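Local coordinates for protein citrate synthase (Sulfolobus solfataricus, PDB 1O7X) that is a citrate synthase family enzyme with a largely helical fold, here found as an assembly of two chains, at residues Ala225-Ile230 with Phe325-Phe330; Asp174-Leu179 with Lys269-Leu274. All coordinates share one frame; numbering follows the deposited sequence.

Contact 1: residues Ala225-Ile230 with Phe325-Phe330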
# COMPACT_ATOMS: atom_id res chain seq x y z
N ALA A 225 -23.23 -5.08 9.09
CA ALA A 225 -24.32 -6.04 9.23
C ALA A 225 -24.72 -6.11 10.70
O ALA A 225 -25.84 -5.73 11.05
CB ALA A 225 -23.97 -7.39 8.66
N PHE A 226 -23.80 -6.52 11.54
CA PHE A 226 -23.95 -6.67 12.98
C PHE A 226 -24.50 -5.45 13.70
O PHE A 226 -25.42 -5.54 14.54
CB PHE A 226 -22.59 -7.04 13.59
CG PHE A 226 -22.66 -7.64 14.96
CD1 PHE A 226 -23.04 -8.96 15.13
CD2 PHE A 226 -22.31 -6.90 16.08
CE1 PHE A 226 -23.10 -9.54 16.39
CE2 PHE A 226 -22.37 -7.46 17.35
CZ PHE A 226 -22.75 -8.78 17.50
N LYS A 227 -24.05 -4.27 13.32
CA LYS A 227 -24.55 -3.01 13.85
C LYS A 227 -26.06 -2.88 13.72
O LYS A 227 -26.69 -2.25 14.57
CB LYS A 227 -23.86 -1.82 13.15
CG LYS A 227 -22.60 -1.41 13.91
CD LYS A 227 -22.30 0.05 13.64
CE LYS A 227 -20.81 0.33 13.60
NZ LYS A 227 -20.17 0.04 14.91
N GLN A 228 -26.65 -3.42 12.67
CA GLN A 228 -28.08 -3.37 12.45
C GLN A 228 -28.79 -4.13 13.58
O GLN A 228 -29.66 -3.56 14.24
CB GLN A 228 -28.43 -4.04 11.13
CG GLN A 228 -27.87 -3.34 9.89
CD GLN A 228 -28.13 -4.29 8.73
OE1 GLN A 228 -27.68 -5.42 8.87
NE2 GLN A 228 -28.81 -3.85 7.70
N PHE A 229 -28.31 -5.34 13.85
CA PHE A 229 -28.88 -6.14 14.92
C PHE A 229 -28.81 -5.39 16.25
O PHE A 229 -29.79 -5.41 17.00
CB PHE A 229 -28.27 -7.53 15.06
CG PHE A 229 -27.68 -8.29 13.92
CD1 PHE A 229 -26.53 -9.03 14.12
CD2 PHE A 229 -28.23 -8.29 12.65
CE1 PHE A 229 -25.93 -9.75 13.10
CE2 PHE A 229 -27.66 -9.00 11.62
CZ PHE A 229 -26.50 -9.74 11.84
N ILE A 230 -27.70 -4.72 16.55
CA ILE A 230 -27.58 -3.97 17.79
C ILE A 230 -28.59 -2.83 17.83
O ILE A 230 -29.16 -2.50 18.88
CB ILE A 230 -26.17 -3.42 18.02
CG1 ILE A 230 -25.10 -4.51 17.95
CG2 ILE A 230 -26.04 -2.72 19.37
CD1 ILE A 230 -23.70 -3.93 17.84
N PHE A 325 -14.72 -11.40 20.68
CA PHE A 325 -14.17 -10.23 20.05
C PHE A 325 -15.20 -9.11 19.88
O PHE A 325 -16.34 -9.31 19.46
CB PHE A 325 -13.63 -10.56 18.64
CG PHE A 325 -12.38 -11.38 18.69
CD1 PHE A 325 -12.39 -12.72 18.34
CD2 PHE A 325 -11.19 -10.81 19.11
CE1 PHE A 325 -11.23 -13.47 18.39
CE2 PHE A 325 -10.04 -11.56 19.18
CZ PHE A 325 -10.06 -12.89 18.82
N PRO A 326 -14.76 -7.89 20.16
CA PRO A 326 -15.61 -6.73 20.00
C PRO A 326 -15.79 -6.42 18.53
O PRO A 326 -15.02 -6.86 17.66
CB PRO A 326 -14.89 -5.64 20.77
CG PRO A 326 -13.49 -6.08 20.93
CD PRO A 326 -13.44 -7.56 20.72
N VAL A 327 -16.80 -5.60 18.21
CA VAL A 327 -17.09 -5.23 16.85
C VAL A 327 -15.89 -4.66 16.10
O VAL A 327 -15.72 -4.90 14.89
CB VAL A 327 -18.21 -4.19 16.78
CG1 VAL A 327 -18.58 -3.95 15.33
CG2 VAL A 327 -19.42 -4.64 17.57
N TYR A 328 -15.06 -3.87 16.77
CA TYR A 328 -13.90 -3.24 16.16
C TYR A 328 -12.88 -4.26 15.70
O TYR A 328 -12.06 -3.88 14.86
CB TYR A 328 -13.32 -2.13 17.06
CG TYR A 328 -12.53 -2.59 18.26
CD1 TYR A 328 -11.26 -3.14 18.10
CD2 TYR A 328 -13.04 -2.50 19.55
CE1 TYR A 328 -10.54 -3.60 19.19
CE2 TYR A 328 -12.31 -2.92 20.64
CZ TYR A 328 -11.06 -3.47 20.46
OH TYR A 328 -10.31 -3.94 21.51
N MET A 329 -12.83 -5.50 16.12
CA MET A 329 -11.86 -6.43 15.59
C MET A 329 -12.31 -7.09 14.29
O MET A 329 -11.43 -7.66 13.62
CB MET A 329 -11.56 -7.54 16.60
CG MET A 329 -10.57 -7.16 17.71
SD MET A 329 -8.94 -6.91 16.98
CE MET A 329 -8.86 -5.18 16.80
N PHE A 330 -13.55 -7.05 13.88
CA PHE A 330 -14.09 -7.70 12.72
C PHE A 330 -13.31 -7.71 11.43
O PHE A 330 -12.85 -8.78 11.01
CB PHE A 330 -15.55 -7.25 12.49
CG PHE A 330 -16.53 -7.74 13.54
CD1 PHE A 330 -16.13 -8.38 14.70
CD2 PHE A 330 -17.88 -7.50 13.35
CE1 PHE A 330 -17.03 -8.79 15.64
CE2 PHE A 330 -18.80 -7.91 14.30
CZ PHE A 330 -18.38 -8.56 15.43
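Phe226 and Phe330 meet as a T-shaped pair: the edge of Phe330 is directed at the face of Phe226, with ring centroids 5.5 Å apart and planes at 77°. The touching atom of Phe330 is CE2, which lies 3.9 Å from Phe226 CG, while Phe330 CZ stands over the same Phe226 face, offset toward its rim. Phe226 CB lies in the plane of the Phe330 ring, at its edge. Phe226 reaches across because its CG is anti to the backbone N (chi1 -162°), which carries the ring off helix 221-232.

Val327 brings a second apolar group to the Phe226 ring. Its CG2 methyl is 4.0 Å from Phe226 CD2, an oblique approach, and it also sits 4.3 Å from Ile230 CD1, one helical turn on from Phe226. The other methyl, CG1, is approached by the end of Lys227 at the more exposed margin. Within its own segment, Val327 CA lies over the centre of one Phe330 face, so the two residues facing the helix are packed against each other as well.

Phe226 continues into further aromatic contacts, edge-to-face with Tyr288 of helix 283-303 and at about 45° with Tyr321 of helix 316-323. This loop-to-helix packing within the mainly helical citrate synthase fold joins helix 221-232 to the connection after helix 316-323 and the first residue of helix 330-352.

Contact 2: residues Asp174-Leu179 with Lys269-Leu274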
# COMPACT_ATOMS: atom_id res chain seq x y z
N ASP A 174 -10.92 -21.59 13.84
CA ASP A 174 -10.28 -22.34 12.78
C ASP A 174 -11.08 -22.46 11.49
O ASP A 174 -10.48 -22.46 10.41
CB ASP A 174 -9.91 -23.74 13.30
CG ASP A 174 -9.40 -24.68 12.22
OD1 ASP A 174 -10.19 -25.54 11.74
OD2 ASP A 174 -8.22 -24.54 11.82
N LYS A 175 -12.40 -22.58 11.55
CA LYS A 175 -13.21 -22.70 10.33
C LYS A 175 -13.38 -21.33 9.66
O LYS A 175 -13.41 -21.19 8.44
CB LYS A 175 -14.58 -23.32 10.56
CG LYS A 175 -14.58 -24.71 11.16
CD LYS A 175 -13.56 -25.63 10.52
CE LYS A 175 -13.35 -26.83 11.43
NZ LYS A 175 -12.05 -27.48 11.10
N ALA A 176 -13.44 -20.32 10.54
CA ALA A 176 -13.52 -18.93 10.12
C ALA A 176 -12.35 -18.60 9.18
O ALA A 176 -12.57 -18.01 8.13
CB ALA A 176 -13.45 -18.01 11.33
N LEU A 177 -11.16 -19.03 9.58
CA LEU A 177 -9.93 -18.81 8.86
C LEU A 177 -9.95 -19.42 7.47
O LEU A 177 -9.60 -18.74 6.49
CB LEU A 177 -8.72 -19.28 9.66
CG LEU A 177 -8.47 -18.61 11.02
CD1 LEU A 177 -7.37 -19.32 11.79
CD2 LEU A 177 -8.14 -17.14 10.85
N ILE A 178 -10.38 -20.68 7.36
CA ILE A 178 -10.55 -21.33 6.08
C ILE A 178 -11.58 -20.57 5.24
O ILE A 178 -11.38 -20.38 4.04
CB ILE A 178 -11.11 -22.77 6.21
CG1 ILE A 178 -10.20 -23.60 7.13
CG2 ILE A 178 -11.31 -23.46 4.86
CD1 ILE A 178 -10.93 -24.73 7.83
N LEU A 179 -12.70 -20.20 5.86
CA LEU A 179 -13.75 -19.56 5.08
C LEU A 179 -13.40 -18.20 4.49
O LEU A 179 -13.99 -17.90 3.45
CB LEU A 179 -15.02 -19.43 5.92
CG LEU A 179 -15.84 -20.70 6.17
CD1 LEU A 179 -16.89 -20.46 7.26
CD2 LEU A 179 -16.50 -21.17 4.89
N LYS A 269 -23.87 -19.83 4.56
CA LYS A 269 -24.53 -21.07 4.96
C LYS A 269 -23.69 -21.69 6.05
O LYS A 269 -24.25 -21.87 7.13
CB LYS A 269 -24.81 -21.95 3.75
CG LYS A 269 -24.71 -23.46 3.92
CD LYS A 269 -25.01 -24.18 2.61
CE LYS A 269 -26.51 -24.42 2.46
NZ LYS A 269 -26.83 -25.15 1.19
N ILE A 270 -22.40 -21.90 5.89
CA ILE A 270 -21.53 -22.44 6.96
C ILE A 270 -21.40 -21.48 8.12
O ILE A 270 -21.36 -21.88 9.29
CB ILE A 270 -20.13 -22.74 6.39
CG1 ILE A 270 -20.29 -23.62 5.14
CG2 ILE A 270 -19.16 -23.39 7.37
CD1 ILE A 270 -19.06 -24.27 4.58
N PHE A 271 -21.38 -20.16 7.87
CA PHE A 271 -21.23 -19.23 8.97
C PHE A 271 -22.39 -19.36 9.95
O PHE A 271 -22.12 -19.36 11.15
CB PHE A 271 -21.03 -17.75 8.60
CG PHE A 271 -19.58 -17.35 8.68
CD1 PHE A 271 -18.94 -16.84 7.56
CD2 PHE A 271 -18.85 -17.51 9.85
CE1 PHE A 271 -17.61 -16.48 7.58
CE2 PHE A 271 -17.52 -17.14 9.87
CZ PHE A 271 -16.90 -16.64 8.75
N LYS A 272 -23.60 -19.48 9.42
CA LYS A 272 -24.75 -19.61 10.32
C LYS A 272 -24.64 -20.82 11.24
O LYS A 272 -24.81 -20.70 12.47
CB LYS A 272 -26.04 -19.66 9.52
CG LYS A 272 -27.26 -19.55 10.42
CD LYS A 272 -28.47 -20.05 9.67
CE LYS A 272 -29.12 -18.92 8.90
NZ LYS A 272 -30.59 -18.92 9.14
N LYS A 273 -24.29 -21.97 10.65
CA LYS A 273 -24.06 -23.18 11.43
C LYS A 273 -23.09 -22.89 12.57
O LYS A 273 -23.49 -23.06 13.73
CB LYS A 273 -23.49 -24.34 10.62
CG LYS A 273 -24.31 -24.85 9.46
CD LYS A 273 -23.73 -26.16 8.94
CE LYS A 273 -23.87 -26.24 7.42
NZ LYS A 273 -24.34 -27.58 6.96
N LEU A 274 -21.88 -22.41 12.28
CA LEU A 274 -20.93 -22.09 13.33
C LEU A 274 -21.54 -21.24 14.45
O LEU A 274 -21.21 -21.49 15.61
CB LEU A 274 -19.70 -21.36 12.79
CG LEU A 274 -18.73 -22.11 11.89
CD1 LEU A 274 -17.91 -21.14 11.07
CD2 LEU A 274 -17.78 -23.01 12.67
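Leu179 has the most surface buried here, and its CD1 methyl meets three residues of helix 266-279. It sits over the centre of one Phe271 face, 4.0 Å from the ring centroid and only 8° off the ring normal, the geometry of a CH-pi contact. The same methyl lies 3.7 Å from Ile270 CG2 and 4.0 Å from Leu274 CD1; Leu179 and Leu274 reach toward each other tip to tip. The second Leu179 methyl, CD2, approaches Ile270 CD1, so both branches of the leucine are engaged.

Phe271, next in buried surface, receives Leu179 on a face, and its far end also comes close to helix 167-180, with CZ 4.3 Å from Ala176 CA. Leu274, one turn further along the helix, packs beside Lys175: Leu274 CD2 is 3.8 Å from Lys175 CB, and the two side chains are at about a right angle. The lysine chain bends at chi2 (-45°), so that its first carbons cover the leucine while its amino group turns away. Lys175 NZ forms a salt bridge with Asp174 OD1 at 2.8 Å and a hydrogen bond to Gly42 O.

This is antiparallel helix-helix packing within a mainly helical fold: the segment axes, at 170°, approach to 11.0 Å, and side chains make most of the contact. From helix 35-41, Val39 touches both Leu179 and Ile270, while Val319 of helix 316-323 touches Phe271 and Leu274. The contacts across the interface are between carbon atoms: methyls, methylenes, the Phe271 ring and Ala176 CA; the charge of Lys175 is paired on its own helix. Cohesion between the two segments therefore probably rests on dispersion and the hydrophobic effect.

Contacts 1 and 2 have centres about 17 Å apart and nearest atoms about 9 Å apart, so they do not touch directly. Helix 316-323 gives a geometric route between them: its Phe320 touches Phe330 of contact 1 and Ala176 of contact 2, while Ile318 packs on Phe226 and Val319 on Phe271 and Leu274. Along the chain the segments alternate, 174-179, 225-230, 269-274 and 325-330, so the contacts cross in sequence, each spanning one segment of the other. Contact 2 is the more buried, joining two helices, whereas contact 1 joins a helix to an interhelical connection and the first residue of the helix after it, and is partly exposed.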